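Local coordinates for uncharacterized protein (PDB 3V7B) that is of unknown function, a Corynebacterium diphtheriae protein of the DUF2020 family and Mog1p/PsbP clan, whose antiparallel sheet carries a helix on each face, at residues H6-P11 with D50-T55; A14-P19 with T70-H75; E26-L31 with P56-W61; R84-A89 with P123-V128. All blocks are in the same frame, centred on the assembly; numbering follows the deposited sequence.

Contact 1: residues H6-P11 with D50-T55; sequences HDSALP and DTRFDT
L10 CD1 lies over the centre of one face of the R52 guanidinium, 3.7 Å above its plane, and the D50 carboxylate occupies the edge. The H6 ring meets D54 at its edge, while the rim of the F53 ring has D7 OD2 and the D50 carbonyl oxygen in plane. Two loops meet here. In segment 6-11, D7, S8 and A9 have left-handed helical backbone angles; segment 50-55, leading from the end of strand 46-50 to strand 57-61, opens with a type I beta turn and an Asx turn at D50. D50 OD1 accepts from R52 N and, on its syn lone pair, from NE, while R52 NH2 reaches D50 OD2 at 2.8 Å. This side-on salt bridge holds the guanidinium flat beneath L10, whose CD1 also touches F53 CZ at 3.6 Å.

D7 and D54 exchange bonds. D7 N donates almost straight (171°) to D54 OD1 at 2.9 Å, D54 N donates to D7 OD1 at 2.8 Å, and each donor stands above the accepting carboxylate plane. D7 OD1 and D54 OD1, both acceptors, lie 3.4 Å apart, a repulsion probably eased by a water on D7 OD1, by R74, which forms a salt bridge with D7 OD2, and by H6 ND1, which donates to the syn lone pair of D54 OD2 at 2.7 Å. S8 OG donates in plane to a lone pair of R52 O, 2.8 Å away.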
loop_
_atom_site.group_PDB
_atom_site.type_symbol
_atom_site.label_atom_id
_atom_site.label_comp_id
_atom_site.label_asym_id
_atom_site.label_seq_id
_atom_site.Cartn_x
_atom_site.Cartn_y
_atom_site.Cartn_z
ATOM N N HIS A 6 16.138 6.549 6.239
ATOM C CA HIS A 6 14.681 6.551 6.063
ATOM C C HIS A 6 14.133 5.208 6.312
ATOM O O HIS A 6 14.765 4.190 6.009
ATOM C CB HIS A 6 14.297 6.935 4.632
ATOM C CG HIS A 6 14.705 8.314 4.278
ATOM N ND1 HIS A 6 14.109 9.407 4.834
ATOM C CD2 HIS A 6 15.770 8.785 3.495
ATOM C CE1 HIS A 6 14.735 10.528 4.381
ATOM N NE2 HIS A 6 15.746 10.144 3.558
ATOM N N ASP A 7 12.910 5.216 6.811
ATOM C CA ASP A 7 12.144 4.001 7.061
ATOM C C ASP A 7 12.953 2.930 7.866
ATOM O O ASP A 7 12.862 1.737 7.608
ATOM C CB ASP A 7 11.683 3.388 5.748
ATOM C CG ASP A 7 10.828 4.294 4.911
ATOM O OD1 ASP A 7 10.391 5.396 5.347
ATOM O OD2 ASP A 7 10.529 3.810 3.768
ATOM N N SER A 8 13.686 3.387 8.869
ATOM C CA SER A 8 14.515 2.498 9.712
ATOM C C SER A 8 15.419 1.547 8.899
ATOM O O SER A 8 15.696 0.404 9.324
ATOM C CB SER A 8 13.575 1.642 10.617
ATOM O OG SER A 8 12.579 2.405 11.282
ATOM N N ALA A 9 15.886 2.011 7.739
ATOM C CA ALA A 9 16.746 1.258 6.840
ATOM C C ALA A 9 16.164 -0.114 6.514
ATOM O O ALA A 9 16.897 -1.045 6.283
ATOM C CB ALA A 9 18.168 1.174 7.414
ATOM N N LEU A 10 14.828 -0.248 6.517
ATOM C CA LEU A 10 14.224 -1.543 6.191
ATOM C C LEU A 10 14.533 -1.936 4.752
ATOM O O LEU A 10 14.601 -1.062 3.891
ATOM C CB LEU A 10 12.692 -1.543 6.398
ATOM C CG LEU A 10 12.272 -1.555 7.904
ATOM C CD1 LEU A 10 10.756 -1.304 8.077
ATOM C CD2 LEU A 10 12.662 -2.830 8.647
ATOM N N PRO A 11 14.683 -3.256 4.480
ATOM C CA PRO A 11 15.018 -3.722 3.148
ATOM C C PRO A 11 13.812 -3.550 2.176
ATOM O O PRO A 11 12.677 -3.320 2.622
ATOM C CB PRO A 11 15.276 -5.197 3.355
ATOM C CG PRO A 11 14.439 -5.560 4.544
ATOM C CD PRO A 11 14.606 -4.362 5.441
ATOM N N ASP A 50 2.129 1.329 11.167
ATOM C CA ASP A 50 3.468 0.843 11.399
ATOM C C ASP A 50 4.360 2.015 11.212
ATOM O O ASP A 50 4.625 2.412 10.084
ATOM C CB ASP A 50 3.765 -0.344 10.442
ATOM C CG ASP A 50 5.208 -0.933 10.609
ATOM O OD1 ASP A 50 6.075 -0.313 11.293
ATOM O OD2 ASP A 50 5.428 -2.036 10.075
ATOM N N THR A 51 4.836 2.583 12.323
ATOM C CA THR A 51 5.619 3.807 12.317
ATOM C C THR A 51 7.113 3.558 12.094
ATOM O O THR A 51 7.943 4.487 12.265
ATOM C CB THR A 51 5.453 4.551 13.639
ATOM O OG1 THR A 51 5.815 3.674 14.702
ATOM C CG2 THR A 51 4.017 4.966 13.790
ATOM N N ARG A 52 7.475 2.322 11.755
ATOM C CA ARG A 52 8.894 2.110 11.269
ATOM C C ARG A 52 9.239 2.909 10.025
ATOM O O ARG A 52 10.401 3.327 9.829
ATOM C CB ARG A 52 9.224 0.633 11.065
ATOM C CG ARG A 52 9.238 -0.134 12.355
ATOM C CD ARG A 52 9.475 -1.628 12.121
ATOM N NE ARG A 52 8.468 -2.153 11.195
ATOM C CZ ARG A 52 8.613 -3.271 10.465
ATOM N NH1 ARG A 52 9.707 -4.032 10.581
ATOM N NH2 ARG A 52 7.655 -3.674 9.616
ATOM N N PHE A 53 8.213 3.189 9.256
ATOM C CA PHE A 53 8.339 3.935 7.985
ATOM C C PHE A 53 8.181 5.413 8.279
ATOM O O PHE A 53 7.365 5.754 9.106
ATOM C CB PHE A 53 7.296 3.445 7.029
ATOM C CG PHE A 53 7.367 1.944 6.797
ATOM C CD1 PHE A 53 8.217 1.388 5.840
ATOM C CD2 PHE A 53 6.644 1.102 7.574
ATOM C CE1 PHE A 53 8.317 -0.030 5.650
ATOM C CE2 PHE A 53 6.696 -0.297 7.399
ATOM C CZ PHE A 53 7.531 -0.862 6.439
ATOM N N ASP A 54 8.930 6.260 7.588
ATOM C CA ASP A 54 8.785 7.729 7.785
ATOM C C ASP A 54 7.294 8.128 7.692
ATOM O O ASP A 54 6.754 8.833 8.559
ATOM C CB ASP A 54 9.553 8.536 6.737
ATOM C CG ASP A 54 11.065 8.281 6.729
ATOM O OD1 ASP A 54 11.592 7.625 7.657
ATOM O OD2 ASP A 54 11.681 8.755 5.748
ATOM N N THR A 55 6.632 7.662 6.628
ATOM C CA THR A 55 5.179 7.741 6.518
ATOM C C THR A 55 4.633 6.433 7.008
ATOM O O THR A 55 4.899 5.378 6.383
ATOM C CB THR A 55 4.702 7.984 5.058
ATOM O OG1 THR A 55 5.203 9.256 4.631
ATOM C CG2 THR A 55 3.202 7.991 5.028
HETATM O O HOH W 1 8.002 6.178 4.402
#

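Contact 2: residues A14-P19 with T70-H75; sequences ALPMPP and TVMVRH. With EDO (1,2-ethanediol), chain C.
Segment 14-19 is an extended, proline-rich loop that crosses strand 70-75 at a slant, without a hydrogen bond between the two. The backbones converge at P16 and M72, whose CA atoms are 6.9 Å apart, and spread to 9.6 Å between the CA atoms of A14 and R74. Contact is therefore left to the strand residues T70, M72 and R74, which project from one face toward the loop.

The P16 ring lies across the first two of these. Its CG meets T70 CG2 at 3.5 Å, and its CD packs against the selenium of selenomethionine M72 at 3.8 Å, the two side chains crossing nearly at right angles. M72 is extended as far as SE, with CG anti to the backbone N (chi1 -178°); chi1 and chi2 carry SE to 3.2 Å from A14 O, and chi3 (66°) turns the terminal CE. The carbonyl oxygen of A14 also accepts from a water at 2.8 Å, and this water accepts from R74 NH1, in the plane of the guanidinium. R74 is committed chiefly elsewhere: it forms a salt bridge with D7 and donates to L10 O and P11 O. At the far end, T70 OG1 shares a 2.6 Å hydrogen bond with O2 of a 1,2-ethanediol, probably from the crystallisation liquor, which also bonds P67 O.

L15 points away from strand 69-75, its side chain touching W88 of helix 79-89 and W129 of strand 124-130, while P16 also rests on A57 and V59 of strand 57-61, so the loop lies over three neighbouring strands on the helix 79-89 face of the sheet.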
loop_
_atom_site.group_PDB
_atom_site.type_symbol
_atom_site.label_atom_id
_atom_site.label_comp_id
_atom_site.label_asym_id
_atom_site.label_seq_id
_atom_site.Cartn_x
_atom_site.Cartn_y
_atom_site.Cartn_z
ATOM N N ALA A 14 10.455 -5.390 2.944
ATOM C CA ALA A 14 9.795 -5.236 4.255
ATOM C C ALA A 14 8.283 -5.098 4.093
ATOM O O ALA A 14 7.775 -4.397 3.157
ATOM C CB ALA A 14 10.330 -4.029 5.046
ATOM N N LEU A 15 7.553 -5.720 5.026
ATOM C CA LEU A 15 6.112 -5.617 4.976
ATOM C C LEU A 15 5.629 -4.932 6.260
ATOM O O LEU A 15 6.216 -5.118 7.302
ATOM C CB LEU A 15 5.466 -6.985 4.871
ATOM C CG LEU A 15 5.666 -7.702 3.538
ATOM C CD1 LEU A 15 5.203 -9.147 3.636
ATOM C CD2 LEU A 15 4.877 -6.973 2.478
ATOM N N PRO A 16 4.531 -4.170 6.196
ATOM C CA PRO A 16 3.957 -3.515 7.397
ATOM C C PRO A 16 3.593 -4.516 8.496
ATOM O O PRO A 16 3.054 -5.572 8.190
ATOM C CB PRO A 16 2.706 -2.886 6.866
ATOM C CG PRO A 16 2.956 -2.718 5.398
ATOM C CD PRO A 16 3.732 -3.896 4.996
HETATM N N MSE A 17 3.796 -4.148 9.749
HETATM C CA MSE A 17 3.448 -5.030 10.883
HETATM C C MSE A 17 2.963 -4.162 12.055
HETATM O O MSE A 17 3.700 -3.888 13.007
HETATM C CB MSE A 17 4.648 -5.918 11.313
HETATM C CG MSE A 17 5.317 -6.760 10.210
HETATM SE SE MSE A 17 6.902 -7.756 10.891
HETATM C CE MSE A 17 5.806 -9.138 11.779
ATOM N N PRO A 18 1.724 -3.693 11.978
ATOM C CA PRO A 18 1.225 -2.829 13.075
ATOM C C PRO A 18 1.208 -3.647 14.362
ATOM O O PRO A 18 0.780 -4.786 14.349
ATOM C CB PRO A 18 -0.211 -2.459 12.625
ATOM C CG PRO A 18 -0.176 -2.612 11.160
ATOM C CD PRO A 18 0.718 -3.824 10.910
ATOM N N PRO A 19 1.762 -3.091 15.452
ATOM C CA PRO A 19 2.136 -3.977 16.560
ATOM C C PRO A 19 0.955 -4.648 17.259
ATOM O O PRO A 19 1.137 -5.754 17.786
ATOM C CB PRO A 19 2.948 -3.068 17.492
ATOM C CG PRO A 19 2.560 -1.686 17.109
ATOM C CD PRO A 19 2.155 -1.707 15.672
ATOM N N THR A 70 -3.703 -3.246 2.599
ATOM C CA THR A 70 -2.467 -2.789 3.206
ATOM C C THR A 70 -1.899 -1.674 2.334
ATOM O O THR A 70 -1.769 -1.841 1.106
ATOM C CB THR A 70 -1.445 -3.965 3.258
ATOM O OG1 THR A 70 -1.940 -5.037 4.092
ATOM C CG2 THR A 70 -0.040 -3.484 3.710
ATOM N N VAL A 71 -1.487 -0.566 2.968
ATOM C CA VAL A 71 -0.963 0.565 2.227
ATOM C C VAL A 71 0.389 0.883 2.815
ATOM O O VAL A 71 0.507 1.100 4.022
ATOM C CB VAL A 71 -1.868 1.826 2.307
ATOM C CG1 VAL A 71 -1.223 3.024 1.629
ATOM C CG2 VAL A 71 -3.267 1.512 1.685
HETATM N N MSE A 72 1.401 0.846 1.942
HETATM C CA MSE A 72 2.770 1.076 2.335
HETATM C C MSE A 72 3.469 2.151 1.496
HETATM O O MSE A 72 3.515 2.079 0.263
HETATM C CB MSE A 72 3.588 -0.213 2.327
HETATM C CG MSE A 72 5.083 -0.002 2.799
HETATM SE SE MSE A 72 6.006 -1.714 2.873
HETATM C CE MSE A 72 5.936 -2.038 0.930
ATOM N N VAL A 73 3.979 3.174 2.198
ATOM C CA VAL A 73 4.765 4.252 1.656
ATOM C C VAL A 73 6.256 4.116 2.008
ATOM O O VAL A 73 6.631 4.008 3.154
ATOM C CB VAL A 73 4.233 5.644 2.080
ATOM C CG1 VAL A 73 5.109 6.758 1.419
ATOM C CG2 VAL A 73 2.770 5.790 1.599
ATOM N N ARG A 74 7.135 4.064 0.997
ATOM C CA ARG A 74 8.536 3.801 1.196
ATOM C C ARG A 74 9.356 5.006 0.734
ATOM O O ARG A 74 9.142 5.539 -0.326
ATOM C CB ARG A 74 9.019 2.623 0.388
ATOM C CG ARG A 74 8.671 1.253 0.878
ATOM C CD ARG A 74 8.763 0.988 2.314
ATOM N NE ARG A 74 10.129 1.229 2.845
ATOM C CZ ARG A 74 11.117 0.356 2.907
ATOM N NH1 ARG A 74 10.933 -0.891 2.574
ATOM N NH2 ARG A 74 12.300 0.733 3.382
ATOM N N HIS A 75 10.229 5.467 1.556
ATOM C CA HIS A 75 11.203 6.462 1.098
ATOM C C HIS A 75 12.537 5.735 1.052
ATOM O O HIS A 75 13.175 5.419 2.100
ATOM C CB HIS A 75 11.232 7.667 2.026
ATOM C CG HIS A 75 10.019 8.553 1.920
ATOM N ND1 HIS A 75 8.790 8.194 2.437
ATOM C CD2 HIS A 75 9.867 9.838 1.413
ATOM C CE1 HIS A 75 7.906 9.174 2.202
ATOM N NE2 HIS A 75 8.559 10.187 1.575
HETATM C C1 EDO C . -4.193 -8.813 1.459
HETATM O O1 EDO C . -4.290 -9.426 2.756
HETATM C C2 EDO C . -4.003 -7.298 1.639
HETATM O O2 EDO C . -2.875 -6.870 2.440
HETATM O O HOH W 2 9.060 -2.534 1.437
#

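Contact 3: residues E26-L31 with P56-W61; sequences EECPYL and PACVFW
The irregular segment 26-31 comes closest to strand 57-61 at C28 and C58, whose CA atoms are 5.6 Å apart, and there the two are joined covalently. The disulfide between C28 SG and C58 SG, 2.1 Å long, has a chi3 of 82°, close to the unstrained right angle. The cysteines reach it differently: C28 SG stands anti to its backbone N (chi1 -169°), whereas C58 SG lies beside its own N and anti to the carbonyl carbon.

Y30 is folded back onto this bridge. Its CG takes the crowded position between the backbone N and carbonyl carbon (chi1 48°), so that C28 SG sits over the ring centre, 3.6 Å above the plane, and C58 SG approaches obliquely, 4.2 Å from the centroid, as a sulfur-aromatic contact. The tip of the ring is tied down where Y30 OH donates to P56 O at 2.8 Å, the acceptor lying at the ring edge and the hydroxyl in the plane of the carbonyl. In the alpha/beta fold this loop, which precedes helix 33-40, packs against the sheet, and the disulfide ties it to the second strand from one edge; residues A145, R148 and L149 of helix 135-149 also touch Y30.

On the other side of the bridge F60 uses the tip of its ring. F60 CZ meets C28 CB at 3.9 Å and L31 CD1 at 4.2 Å, both obliquely, with the leucine crossing at about a right angle. P29 CD closes in on C58 SG at 4.0 Å.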
loop_
_atom_site.group_PDB
_atom_site.type_symbol
_atom_site.label_atom_id
_atom_site.label_comp_id
_atom_site.label_asym_id
_atom_site.label_seq_id
_atom_site.Cartn_x
_atom_site.Cartn_y
_atom_site.Cartn_z
ATOM N N GLU A 26 -5.875 2.451 15.891
ATOM C CA GLU A 26 -5.177 3.720 15.548
ATOM C C GLU A 26 -5.389 3.908 14.086
ATOM O O GLU A 26 -5.145 3.015 13.308
ATOM C CB GLU A 26 -3.683 3.691 15.893
ATOM C CG GLU A 26 -2.933 4.993 15.644
ATOM C CD GLU A 26 -3.501 6.177 16.416
ATOM O OE1 GLU A 26 -3.353 7.368 16.013
ATOM O OE2 GLU A 26 -4.125 5.894 17.462
ATOM N N GLU A 27 -5.896 5.062 13.712
ATOM C CA GLU A 27 -6.343 5.279 12.398
ATOM C C GLU A 27 -5.214 5.763 11.511
ATOM O O GLU A 27 -4.212 6.342 11.990
ATOM C CB GLU A 27 -7.548 6.221 12.382
ATOM C CG GLU A 27 -8.770 5.555 13.067
ATOM C CD GLU A 27 -10.079 6.320 12.918
ATOM O OE1 GLU A 27 -11.050 5.885 13.598
ATOM O OE2 GLU A 27 -10.144 7.364 12.160
ATOM N N CYS A 28 -5.382 5.509 10.226
ATOM C CA CYS A 28 -4.392 5.927 9.232
ATOM C C CYS A 28 -4.373 7.430 9.102
ATOM O O CYS A 28 -5.432 8.025 8.888
ATOM C CB CYS A 28 -4.798 5.371 7.894
ATOM S SG CYS A 28 -3.525 5.532 6.655
ATOM N N PRO A 29 -3.186 8.069 9.166
ATOM C CA PRO A 29 -3.226 9.560 9.067
ATOM C C PRO A 29 -3.659 10.098 7.738
ATOM O O PRO A 29 -4.151 11.246 7.659
ATOM C CB PRO A 29 -1.790 10.015 9.432
ATOM C CG PRO A 29 -1.199 8.857 10.137
ATOM C CD PRO A 29 -1.903 7.577 9.643
ATOM N N TYR A 30 -3.636 9.263 6.708
ATOM C CA TYR A 30 -3.902 9.776 5.385
ATOM C C TYR A 30 -5.017 9.071 4.617
ATOM O O TYR A 30 -5.164 9.297 3.446
ATOM C CB TYR A 30 -2.616 9.745 4.540
ATOM C CG TYR A 30 -1.866 8.457 4.581
ATOM C CD1 TYR A 30 -2.107 7.492 3.629
ATOM C CD2 TYR A 30 -0.897 8.200 5.574
ATOM C CE1 TYR A 30 -1.397 6.315 3.619
ATOM C CE2 TYR A 30 -0.180 7.000 5.593
ATOM C CZ TYR A 30 -0.433 6.075 4.635
ATOM O OH TYR A 30 0.272 4.914 4.649
ATOM N N LEU A 31 -5.738 8.155 5.252
ATOM C CA LEU A 31 -6.837 7.446 4.571
ATOM C C LEU A 31 -7.960 7.317 5.619
ATOM O O LEU A 31 -7.734 6.791 6.709
ATOM C CB LEU A 31 -6.418 6.075 4.120
ATOM C CG LEU A 31 -5.515 5.963 2.903
ATOM C CD1 LEU A 31 -5.249 4.498 2.534
ATOM C CD2 LEU A 31 -6.097 6.715 1.687
ATOM N N PRO A 56 3.877 6.453 8.117
ATOM C CA PRO A 56 3.441 5.138 8.614
ATOM C C PRO A 56 2.679 4.335 7.616
ATOM O O PRO A 56 1.863 4.870 6.903
ATOM C CB PRO A 56 2.528 5.499 9.799
ATOM C CG PRO A 56 3.041 6.812 10.266
ATOM C CD PRO A 56 3.290 7.522 8.947
ATOM N N ALA A 57 2.945 3.040 7.577
ATOM C CA ALA A 57 2.169 2.091 6.806
ATOM C C ALA A 57 0.843 1.883 7.518
ATOM O O ALA A 57 0.793 1.966 8.741
ATOM C CB ALA A 57 2.911 0.798 6.703
ATOM N N CYS A 58 -0.225 1.649 6.759
ATOM C CA CYS A 58 -1.572 1.512 7.344
ATOM C C CYS A 58 -2.110 0.143 6.892
ATOM O O CYS A 58 -2.057 -0.228 5.713
ATOM C CB CYS A 58 -2.526 2.618 6.896
ATOM S SG CYS A 58 -1.997 4.274 7.425
ATOM N N VAL A 59 -2.677 -0.575 7.842
ATOM C CA VAL A 59 -3.259 -1.900 7.541
ATOM C C VAL A 59 -4.686 -1.990 8.056
ATOM O O VAL A 59 -4.982 -1.506 9.150
ATOM C CB VAL A 59 -2.468 -2.986 8.202
ATOM C CG1 VAL A 59 -2.991 -4.372 7.724
ATOM C CG2 VAL A 59 -0.981 -2.835 7.872
ATOM N N PHE A 60 -5.567 -2.559 7.224
ATOM C CA PHE A 60 -6.962 -2.533 7.484
ATOM C C PHE A 60 -7.495 -3.960 7.403
ATOM O O PHE A 60 -7.337 -4.657 6.408
ATOM C CB PHE A 60 -7.740 -1.660 6.496
ATOM C CG PHE A 60 -7.195 -0.265 6.282
ATOM C CD1 PHE A 60 -7.636 0.801 7.054
ATOM C CD2 PHE A 60 -6.176 -0.030 5.355
ATOM C CE1 PHE A 60 -7.201 2.089 6.819
ATOM C CE2 PHE A 60 -5.668 1.262 5.206
ATOM C CZ PHE A 60 -6.186 2.318 5.940
ATOM N N TRP A 61 -8.174 -4.345 8.472
ATOM C CA TRP A 61 -8.736 -5.669 8.634
ATOM C C TRP A 61 -10.239 -5.697 8.629
ATOM O O TRP A 61 -10.895 -4.834 9.198
ATOM C CB TRP A 61 -8.300 -6.278 9.972
ATOM C CG TRP A 61 -6.921 -6.850 9.939
ATOM C CD1 TRP A 61 -6.510 -8.158 9.583
ATOM C CD2 TRP A 61 -5.746 -6.173 10.384
ATOM N NE1 TRP A 61 -5.159 -8.311 9.726
ATOM C CE2 TRP A 61 -4.639 -7.112 10.238
ATOM C CE3 TRP A 61 -5.500 -4.877 10.843
ATOM C CZ2 TRP A 61 -3.355 -6.744 10.496
ATOM C CZ3 TRP A 61 -4.184 -4.543 11.148
ATOM C CH2 TRP A 61 -3.152 -5.454 10.967
#

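Contact 4: residues R84-A89 with P123-V128; sequences RVVDWA and PVAVVV
V127, A125 and V85 carry this wholly apolar contact. V127 points from the strand at the helix with CG1 anti to its backbone N (chi1 178°), an orientation that presents both methyls to segment 84-89. Its CG1 touches A89 CB at 3.7 Å, the closest approach between the segments, and CG2 lies 4.1 Å from the same A89 CB, so the alanine methyl rests against both branches of the valine. The CG2 branch also reaches V85 CG1 at 4.0 Å, the two valines crossing obliquely.

V85 and A89 are one helical turn apart and thus face the sheet together. The axes of segments 84-89 and 124-128 run nearly parallel, 18° apart in direction and 8.6 Å at closest approach, a close spacing consistent with the small A89 and A125. Helix 79-89 lies here on one face of the antiparallel sheet and helix 135-149 on the other, an alpha/beta/alpha sandwich in which alternate residues of strand 124-130 serve opposite layers: A125 and V127 look to this helix, whereas V126 and V128 pack on I146, A138, M141 and A142 of helix 135-149. A118 of strand 114-121 extends the same surface beneath V86 and A89.

A125, two residues before V127, offers just its methyl. V85 CG1 touches it from one side, bridging to V127, and V86 CG2 meets A125 CB at 4.0 Å, the branch that lies beside the V86 backbone N.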
loop_
_atom_site.group_PDB
_atom_site.type_symbol
_atom_site.label_atom_id
_atom_site.label_comp_id
_atom_site.label_asym_id
_atom_site.label_seq_id
_atom_site.Cartn_x
_atom_site.Cartn_y
_atom_site.Cartn_z
ATOM N N ARG A 84 13.136 -1.349 -7.135
ATOM C CA ARG A 84 13.264 -2.729 -6.649
ATOM C C ARG A 84 12.041 -3.126 -5.831
ATOM O O ARG A 84 11.491 -4.242 -5.971
ATOM C CB ARG A 84 14.542 -2.804 -5.812
ATOM C CG ARG A 84 14.929 -4.200 -5.380
ATOM C CD ARG A 84 16.229 -4.167 -4.587
ATOM N NE ARG A 84 16.632 -5.502 -4.250
ATOM C CZ ARG A 84 17.559 -5.807 -3.342
ATOM N NH1 ARG A 84 18.224 -4.861 -2.677
ATOM N NH2 ARG A 84 17.832 -7.066 -3.126
ATOM N N VAL A 85 11.577 -2.217 -4.998
ATOM C CA VAL A 85 10.323 -2.381 -4.213
ATOM C C VAL A 85 9.130 -2.616 -5.157
ATOM O O VAL A 85 8.395 -3.602 -5.049
ATOM C CB VAL A 85 10.003 -1.137 -3.342
ATOM C CG1 VAL A 85 8.648 -1.301 -2.627
ATOM C CG2 VAL A 85 11.116 -0.929 -2.286
ATOM N N VAL A 86 8.977 -1.721 -6.114
ATOM C CA VAL A 86 7.879 -1.802 -7.022
ATOM C C VAL A 86 7.905 -3.128 -7.839
ATOM O O VAL A 86 6.886 -3.776 -7.984
ATOM C CB VAL A 86 7.819 -0.557 -7.920
ATOM C CG1 VAL A 86 6.842 -0.782 -9.054
ATOM C CG2 VAL A 86 7.436 0.721 -7.144
ATOM N N ASP A 87 9.095 -3.529 -8.326
ATOM C CA ASP A 87 9.241 -4.751 -9.087
ATOM C C ASP A 87 9.040 -5.962 -8.207
ATOM O O ASP A 87 8.558 -7.004 -8.670
ATOM C CB ASP A 87 10.648 -4.811 -9.758
ATOM C CG ASP A 87 10.806 -3.833 -10.864
ATOM O OD1 ASP A 87 9.832 -3.070 -11.170
ATOM O OD2 ASP A 87 11.917 -3.850 -11.476
ATOM N N TRP A 88 9.382 -5.871 -6.940
ATOM C CA TRP A 88 9.088 -6.985 -6.016
ATOM C C TRP A 88 7.596 -7.154 -5.788
ATOM O O TRP A 88 7.070 -8.273 -5.964
ATOM C CB TRP A 88 9.843 -6.743 -4.730
ATOM C CG TRP A 88 9.322 -7.448 -3.520
ATOM C CD1 TRP A 88 9.448 -8.793 -3.188
ATOM C CD2 TRP A 88 8.552 -6.837 -2.410
ATOM N NE1 TRP A 88 8.794 -9.064 -1.981
ATOM C CE2 TRP A 88 8.257 -7.930 -1.460
ATOM C CE3 TRP A 88 8.110 -5.547 -2.114
ATOM C CZ2 TRP A 88 7.546 -7.708 -0.287
ATOM C CZ3 TRP A 88 7.376 -5.344 -0.956
ATOM C CH2 TRP A 88 7.116 -6.399 -0.055
ATOM N N ALA A 89 6.893 -6.031 -5.532
ATOM C CA ALA A 89 5.453 -6.061 -5.230
ATOM C C ALA A 89 4.610 -6.409 -6.470
ATOM O O ALA A 89 3.594 -7.076 -6.358
ATOM C CB ALA A 89 4.989 -4.748 -4.659
ATOM N N PRO A 123 12.736 8.416 -5.546
ATOM C CA PRO A 123 13.019 7.395 -4.578
ATOM C C PRO A 123 11.851 7.013 -3.661
ATOM O O PRO A 123 12.052 6.242 -2.746
ATOM C CB PRO A 123 14.135 8.008 -3.743
ATOM C CG PRO A 123 13.795 9.430 -3.733
ATOM C CD PRO A 123 13.293 9.718 -5.139
ATOM N N VAL A 124 10.668 7.492 -3.953
ATOM C CA VAL A 124 9.487 7.163 -3.171
ATOM C C VAL A 124 8.709 6.073 -3.854
ATOM O O VAL A 124 8.434 6.123 -5.082
ATOM C CB VAL A 124 8.603 8.404 -2.971
ATOM C CG1 VAL A 124 7.341 8.071 -2.144
ATOM C CG2 VAL A 124 9.467 9.473 -2.281
ATOM N N ALA A 125 8.317 5.066 -3.060
ATOM C CA ALA A 125 7.425 4.020 -3.581
ATOM C C ALA A 125 6.125 3.928 -2.740
ATOM O O ALA A 125 6.152 4.130 -1.550
ATOM C CB ALA A 125 8.146 2.662 -3.665
ATOM N N VAL A 126 5.008 3.668 -3.406
ATOM C CA VAL A 126 3.705 3.498 -2.795
ATOM C C VAL A 126 3.146 2.142 -3.281
ATOM O O VAL A 126 2.976 1.926 -4.496
ATOM C CB VAL A 126 2.742 4.665 -3.148
ATOM C CG1 VAL A 126 1.310 4.407 -2.660
ATOM C CG2 VAL A 126 3.257 6.012 -2.607
ATOM N N VAL A 127 2.849 1.233 -2.361
ATOM C CA VAL A 127 2.293 -0.089 -2.717
ATOM C C VAL A 127 0.975 -0.286 -1.934
ATOM O O VAL A 127 0.904 -0.054 -0.728
ATOM C CB VAL A 127 3.276 -1.252 -2.326
ATOM C CG1 VAL A 127 2.710 -2.624 -2.634
ATOM C CG2 VAL A 127 4.688 -1.057 -2.946
ATOM N N VAL A 128 -0.042 -0.801 -2.598
ATOM C CA VAL A 128 -1.263 -1.090 -1.945
ATOM C C VAL A 128 -1.603 -2.492 -2.399
ATOM O O VAL A 128 -1.506 -2.777 -3.601
ATOM C CB VAL A 128 -2.393 -0.116 -2.362
ATOM C CG1 VAL A 128 -3.742 -0.518 -1.835
ATOM C CG2 VAL A 128 -2.126 1.330 -1.921
#

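Overall arrangement
Contacts 2, 3 and 4 share one sheet, and contact 1 is joined to its edge where D50 N hydrogen-bonds to A57 O. Contacts 1 and 2, about 8 Å apart between centres, interlock: D7 forms a salt bridge with R74, and M17 N hydrogen-bonds to D50 OD2. Contact 3, about 10 Å from contact 2 between centres, meets it where V71 N hydrogen-bonds to C58 O across adjacent strands. Contact 4, about 11 Å from contact 2 between centres, follows on its other side, with R74 N to A125 O and M72 O to V127 N as strand pairings. Contacts 3 and 4 lie on opposite sides of the chain's centre, about 18 Å between centres. The ethanediol at contact 2 marks no known active site.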